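Local coordinates for T-cell surface protein tactile (Homo sapiens, PDB 6ARQ) that promotes adhesion of natural killer cells to their targets by binding PVR on the target cell, represented here by its first V-type immunoglobulin domain, at residues A[89-99]-A[110-118]. The protein carries 1 engineered substitution. Numbering follows the deposited sequence.
Sequences MSSSVSGRYEC and TKIYNLLIQ. Engineered in segment 89-99: Ser91 (natural residue Cys).
The guanidinium of Arg96 carries Ile112 on one face: CG2 sits over the centre of the group, 3.8 Å from CZ, and a bend at chi3 (62°) turns the arginine back over that methyl. NH1 forms a salt bridge with Glu11 on the adjoining strand 9-16. Nearer the backbone, CG of Arg96 meets the amide oxygen OD1 of Asn114; the amide plane of Asn114 is inclined 56° to the guanidinium, while Asn114 ND2 donates a hydrogen bond to Asn13 OD1 on strand 9-16. The ring of Tyr97 has Tyr113 O at its edge and Leu115 CD2 at an oblique approach, 4.0 Å from CE2; the Tyr113 ring in turn has Tyr97 O at its edge, and Tyr113 OH is hydrogen-bonded to Thr25 O. Tyr97 OH donates to Val93 O (2.7 Å), on a lone pair in the carbonyl plane, tying the strand to the turn before it. This is the tyrosine corner of the immunoglobulin fold, placed just ahead of Cys99, which closes the intersheet disulfide with Cys26; strands 95-104 and 107-117 are the F and G strands of the V-type domain. Their antiparallel ladder alternates faces: Tyr97, Cys99, Tyr113 and Leu115 turn to the core, Arg96, Glu98, Ile112 and Asn114 to the other side. The two central bonds, Tyr97 N to Tyr113 O and Tyr113 N to Tyr97 O, are both 2.8 Å and nearly straight, but at Gly95 and Leu115 the N-H angles fall to about 145°. Here Leu115 O takes two donors, Gly95 N and Ser94 OG (3.0 Å). Beyond it, Met89 SD packs on Leu115 CD2 at 3.7 Å and also touches Ile117 CD1, the methionine crossing Ile117 at about a right angle.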
ATOM      1  N   MET A  89     -44.208   4.730  30.488  1.00 44.18           N
ATOM      2  CA  MET A  89     -43.224   5.310  29.577  1.00 43.66           C
ATOM      3  C   MET A  89     -43.586   6.705  29.071  1.00 49.12           C
ATOM      4  O   MET A  89     -44.764   7.042  28.937  1.00 50.08           O
ATOM      5  CB  MET A  89     -43.013   4.382  28.374  1.00 44.68           C
ATOM      6  CG  MET A  89     -42.438   3.029  28.747  1.00 46.89           C
ATOM      7  SD  MET A  89     -42.182   1.941  27.329  1.00 49.98           S
ATOM      8  CE  MET A  89     -43.861   1.486  26.955  1.00 47.79           C
ATOM      9  N   SER A  90     -42.542   7.498  28.768  1.00 45.74           N
ATOM     10  CA  SER A  90     -42.614   8.849  28.208  1.00 47.34           C
ATOM     11  C   SER A  90     -41.781   8.910  26.910  1.00 50.47           C
ATOM     12  O   SER A  90     -41.211   7.891  26.505  1.00 48.13           O
ATOM     13  CB  SER A  90     -42.139   9.883  29.229  1.00 52.23           C
ATOM     14  OG  SER A  90     -40.726   9.909  29.360  1.00 59.81           O
ATOM     15  N   SER A  91     -41.711  10.095  26.263  1.00 48.60           N
ATOM     16  CA  SER A  91     -40.966  10.311  25.017  1.00 48.25           C
ATOM     17  C   SER A  91     -39.441  10.156  25.203  1.00 50.03           C
ATOM     18  O   SER A  91     -38.747   9.833  24.240  1.00 49.04           O
ATOM     19  CB  SER A  91     -41.279  11.687  24.436  1.00 54.87           C
ATOM     20  OG  SER A  91     -40.919  12.729  25.328  1.00 66.71           O
ATOM     21  N   SER A  92     -38.932  10.378  26.432  1.00 45.79           N
ATOM     22  CA  SER A  92     -37.507  10.262  26.767  1.00 44.56           C
ATOM     23  C   SER A  92     -37.027   8.798  26.778  1.00 45.05           C
ATOM     24  O   SER A  92     -35.835   8.547  26.589  1.00 43.77           O
ATOM     25  CB  SER A  92     -37.222  10.912  28.119  1.00 48.99           C
ATOM     26  OG  SER A  92     -38.043  10.375  29.144  1.00 56.40           O
ATOM     27  N   VAL A  93     -37.955   7.844  26.992  1.00 39.98           N
ATOM     28  CA  VAL A  93     -37.690   6.398  27.036  1.00 37.35           C
ATOM     29  C   VAL A  93     -37.522   5.846  25.600  1.00 39.33           C
ATOM     30  O   VAL A  93     -36.865   4.819  25.422  1.00 37.33           O
ATOM     31  CB  VAL A  93     -38.798   5.629  27.819  1.00 40.94           C
ATOM     32  CG1 VAL A  93     -38.337   4.227  28.209  1.00 38.96           C
ATOM     33  CG2 VAL A  93     -39.239   6.397  29.060  1.00 42.22           C
ATOM     34  N   SER A  94     -38.102   6.529  24.589  1.00 36.43           N
ATOM     35  CA  SER A  94     -38.031   6.136  23.175  1.00 35.68           C
ATOM     36  C   SER A  94     -36.575   6.039  22.695  1.00 38.31           C
ATOM     37  O   SER A  94     -35.768   6.926  22.978  1.00 38.87           O
ATOM     38  CB  SER A  94     -38.810   7.122  22.306  1.00 40.75           C
ATOM     39  OG  SER A  94     -38.784   6.760  20.935  1.00 48.95           O
ATOM     40  N   GLY A  95     -36.263   4.942  22.011  1.00 32.99           N
ATOM     41  CA  GLY A  95     -34.931   4.676  21.480  1.00 32.20           C
ATOM     42  C   GLY A  95     -34.651   3.215  21.199  1.00 33.84           C
ATOM     43  O   GLY A  95     -35.528   2.362  21.373  1.00 32.70           O
ATOM     44  N   ARG A  96     -33.415   2.921  20.760  1.00 29.56           N
ATOM     45  CA  ARG A  96     -32.962   1.568  20.442  1.00 27.97           C
ATOM     46  C   ARG A  96     -32.375   0.886  21.676  1.00 29.24           C
ATOM     47  O   ARG A  96     -31.477   1.433  22.316  1.00 28.99           O
ATOM     48  CB  ARG A  96     -31.929   1.595  19.306  1.00 29.66           C
ATOM     49  CG  ARG A  96     -32.530   1.557  17.906  1.00 42.80           C
ATOM     50  CD  ARG A  96     -31.565   2.079  16.851  1.00 55.99           C
ATOM     51  NE  ARG A  96     -30.343   1.276  16.754  1.00 65.93           N
ATOM     52  CZ  ARG A  96     -30.123   0.342  15.835  1.00 81.54           C
ATOM     53  NH1 ARG A  96     -31.040   0.080  14.910  1.00 69.35           N
ATOM     54  NH2 ARG A  96     -28.981  -0.333  15.826  1.00 69.07           N
ATOM     55  N   TYR A  97     -32.896  -0.306  22.005  1.00 23.84           N
ATOM     56  CA  TYR A  97     -32.465  -1.135  23.129  1.00 22.14           C
ATOM     57  C   TYR A  97     -31.936  -2.459  22.601  1.00 26.30           C
ATOM     58  O   TYR A  97     -32.668  -3.189  21.930  1.00 25.95           O
ATOM     59  CB  TYR A  97     -33.619  -1.362  24.124  1.00 22.25           C
ATOM     60  CG  TYR A  97     -34.042  -0.116  24.868  1.00 23.78           C
ATOM     61  CD1 TYR A  97     -33.439   0.239  26.070  1.00 25.57           C
ATOM     62  CD2 TYR A  97     -35.065   0.694  24.386  1.00 25.14           C
ATOM     63  CE1 TYR A  97     -33.830   1.383  26.765  1.00 26.92           C
ATOM     64  CE2 TYR A  97     -35.465   1.840  25.072  1.00 26.68           C
ATOM     65  CZ  TYR A  97     -34.846   2.179  26.263  1.00 32.97           C
ATOM     66  OH  TYR A  97     -35.229   3.305  26.947  1.00 33.78           O
ATOM     67  N   GLU A  98     -30.662  -2.760  22.879  1.00 23.19           N
ATOM     68  CA  GLU A  98     -30.014  -3.982  22.412  1.00 22.99           C
ATOM     69  C   GLU A  98     -29.745  -4.950  23.555  1.00 27.10           C
ATOM     70  O   GLU A  98     -29.324  -4.532  24.636  1.00 26.64           O
ATOM     71  CB  GLU A  98     -28.691  -3.640  21.699  1.00 25.07           C
ATOM     72  CG  GLU A  98     -28.082  -4.797  20.921  1.00 35.36           C
ATOM     73  CD  GLU A  98     -26.586  -4.721  20.699  1.00 57.86           C
ATOM     74  OE1 GLU A  98     -25.865  -5.599  21.227  1.00 55.46           O
ATOM     75  OE2 GLU A  98     -26.131  -3.801  19.981  1.00 54.46           O
ATOM     76  N   CYS A  99     -29.975  -6.250  23.300  1.00 24.23           N
ATOM     77  CA  CYS A  99     -29.670  -7.324  24.237  1.00 23.80           C
ATOM     78  C   CYS A  99     -28.599  -8.213  23.613  1.00 26.89           C
ATOM     79  O   CYS A  99     -28.618  -8.459  22.403  1.00 27.04           O
ATOM     80  CB  CYS A  99     -30.912  -8.114  24.658  1.00 24.42           C
ATOM     81  SG  CYS A  99     -31.362  -9.486  23.558  1.00 29.23           S
ATOM     82  N   THR A 110     -27.729 -11.527  19.270  1.00 19.47           N
ATOM     83  CA  THR A 110     -28.017 -10.098  19.396  1.00 19.16           C
ATOM     84  C   THR A 110     -29.425  -9.800  18.877  1.00 24.30           C
ATOM     85  O   THR A 110     -29.814 -10.296  17.818  1.00 25.21           O
ATOM     86  CB  THR A 110     -26.929  -9.283  18.653  1.00 28.85           C
ATOM     87  OG1 THR A 110     -25.649  -9.596  19.209  1.00 29.69           O
ATOM     88  CG2 THR A 110     -27.149  -7.773  18.726  1.00 26.82           C
ATOM     89  N   LYS A 111     -30.184  -8.992  19.634  1.00 20.60           N
ATOM     90  CA  LYS A 111     -31.518  -8.546  19.251  1.00 20.87           C
ATOM     91  C   LYS A 111     -31.676  -7.073  19.613  1.00 24.93           C
ATOM     92  O   LYS A 111     -31.454  -6.686  20.764  1.00 23.57           O
ATOM     93  CB  LYS A 111     -32.620  -9.407  19.883  1.00 23.21           C
ATOM     94  CG  LYS A 111     -33.899  -9.433  19.044  1.00 37.93           C
ATOM     95  CD  LYS A 111     -35.021 -10.229  19.700  1.00 48.00           C
ATOM     96  CE  LYS A 111     -35.050 -11.685  19.296  1.00 59.34           C
ATOM     97  NZ  LYS A 111     -36.147 -12.418  19.979  1.00 67.86           N
ATOM     98  N   ILE A 112     -32.010  -6.247  18.609  1.00 22.97           N
ATOM     99  CA  ILE A 112     -32.185  -4.803  18.767  1.00 23.03           C
ATOM    100  C   ILE A 112     -33.676  -4.470  18.668  1.00 27.07           C
ATOM    101  O   ILE A 112     -34.334  -4.827  17.690  1.00 27.10           O
ATOM    102  CB  ILE A 112     -31.334  -3.980  17.749  1.00 27.31           C
ATOM    103  CG1 ILE A 112     -29.873  -4.482  17.670  1.00 27.98           C
ATOM    104  CG2 ILE A 112     -31.370  -2.484  18.073  1.00 28.24           C
ATOM    105  CD1 ILE A 112     -29.531  -5.245  16.401  1.00 37.59           C
ATOM    106  N   TYR A 113     -34.195  -3.802  19.705  1.00 23.42           N
ATOM    107  CA  TYR A 113     -35.580  -3.360  19.811  1.00 23.67           C
ATOM    108  C   TYR A 113     -35.642  -1.848  19.675  1.00 27.58           C
ATOM    109  O   TYR A 113     -35.099  -1.136  20.524  1.00 26.45           O
ATOM    110  CB  TYR A 113     -36.189  -3.793  21.158  1.00 24.58           C
ATOM    111  CG  TYR A 113     -36.517  -5.265  21.274  1.00 26.81           C
ATOM    112  CD1 TYR A 113     -37.722  -5.770  20.795  1.00 29.83           C
ATOM    113  CD2 TYR A 113     -35.661  -6.140  21.938  1.00 26.91           C
ATOM    114  CE1 TYR A 113     -38.047  -7.119  20.929  1.00 31.25           C
ATOM    115  CE2 TYR A 113     -35.976  -7.491  22.081  1.00 28.04           C
ATOM    116  CZ  TYR A 113     -37.172  -7.975  21.575  1.00 37.94           C
ATOM    117  OH  TYR A 113     -37.499  -9.302  21.708  1.00 41.18           O
ATOM    118  N   ASN A 114     -36.275  -1.352  18.603  1.00 25.20           N
ATOM    119  CA  ASN A 114     -36.429   0.084  18.397  1.00 25.71           C
ATOM    120  C   ASN A 114     -37.789   0.491  18.956  1.00 28.83           C
ATOM    121  O   ASN A 114     -38.819   0.275  18.316  1.00 28.83           O
ATOM    122  CB  ASN A 114     -36.252   0.468  16.920  1.00 28.39           C
ATOM    123  CG  ASN A 114     -36.260   1.958  16.646  1.00 57.87           C
ATOM    124  OD1 ASN A 114     -35.810   2.784  17.454  1.00 51.80           O
ATOM    125  ND2 ASN A 114     -36.748   2.335  15.473  1.00 53.54           N
ATOM    126  N   LEU A 115     -37.787   1.000  20.198  1.00 24.95           N
ATOM    127  CA  LEU A 115     -38.990   1.418  20.910  1.00 25.24           C
ATOM    128  C   LEU A 115     -39.377   2.834  20.501  1.00 31.04           C
ATOM    129  O   LEU A 115     -38.589   3.768  20.661  1.00 31.08           O
ATOM    130  CB  LEU A 115     -38.780   1.316  22.434  1.00 24.41           C
ATOM    131  CG  LEU A 115     -39.949   1.716  23.344  1.00 29.70           C
ATOM    132  CD1 LEU A 115     -41.112   0.728  23.241  1.00 29.92           C
ATOM    133  CD2 LEU A 115     -39.491   1.832  24.778  1.00 31.16           C
ATOM    134  N   LEU A 116     -40.595   2.977  19.961  1.00 29.09           N
ATOM    135  CA  LEU A 116     -41.146   4.248  19.501  1.00 31.00           C
ATOM    136  C   LEU A 116     -42.384   4.602  20.320  1.00 35.45           C
ATOM    137  O   LEU A 116     -43.330   3.813  20.380  1.00 34.83           O
ATOM    138  CB  LEU A 116     -41.479   4.184  17.999  1.00 32.42           C
ATOM    139  CG  LEU A 116     -40.288   3.971  17.059  1.00 37.25           C
ATOM    140  CD1 LEU A 116     -40.354   2.609  16.392  1.00 36.65           C
ATOM    141  CD2 LEU A 116     -40.214   5.066  16.017  1.00 42.38           C
ATOM    142  N   ILE A 117     -42.356   5.773  20.981  1.00 33.07           N
ATOM    143  CA  ILE A 117     -43.461   6.262  21.811  1.00 33.90           C
ATOM    144  C   ILE A 117     -44.248   7.304  21.003  1.00 39.92           C
ATOM    145  O   ILE A 117     -43.701   8.347  20.635  1.00 40.63           O
ATOM    146  CB  ILE A 117     -42.971   6.813  23.190  1.00 36.84           C
ATOM    147  CG1 ILE A 117     -42.095   5.780  23.972  1.00 35.18           C
ATOM    148  CG2 ILE A 117     -44.135   7.344  24.047  1.00 38.84           C
ATOM    149  CD1 ILE A 117     -42.752   4.388  24.387  1.00 40.55           C
ATOM    150  N   GLN A 118     -45.525   6.995  20.715  1.00 37.20           N
ATOM    151  CA  GLN A 118     -46.433   7.848  19.946  1.00 67.83           C
ATOM    152  C   GLN A 118     -47.527   8.422  20.844  1.00 90.52           C
ATOM    153  O   GLN A 118     -47.359   9.498  21.411  1.00 49.87           O
ATOM    154  CB  GLN A 118     -47.060   7.065  18.781  1.00 69.45           C
ATOM    155  CG  GLN A 118     -46.077   6.701  17.673  1.00 83.30           C
ATOM    156  CD  GLN A 118     -46.738   5.933  16.556  1.00102.04           C
ATOM    157  OE1 GLN A 118     -47.181   4.791  16.724  1.00 96.29           O
ATOM    158  NE2 GLN A 118     -46.790   6.532  15.375  1.00 95.59           N
TER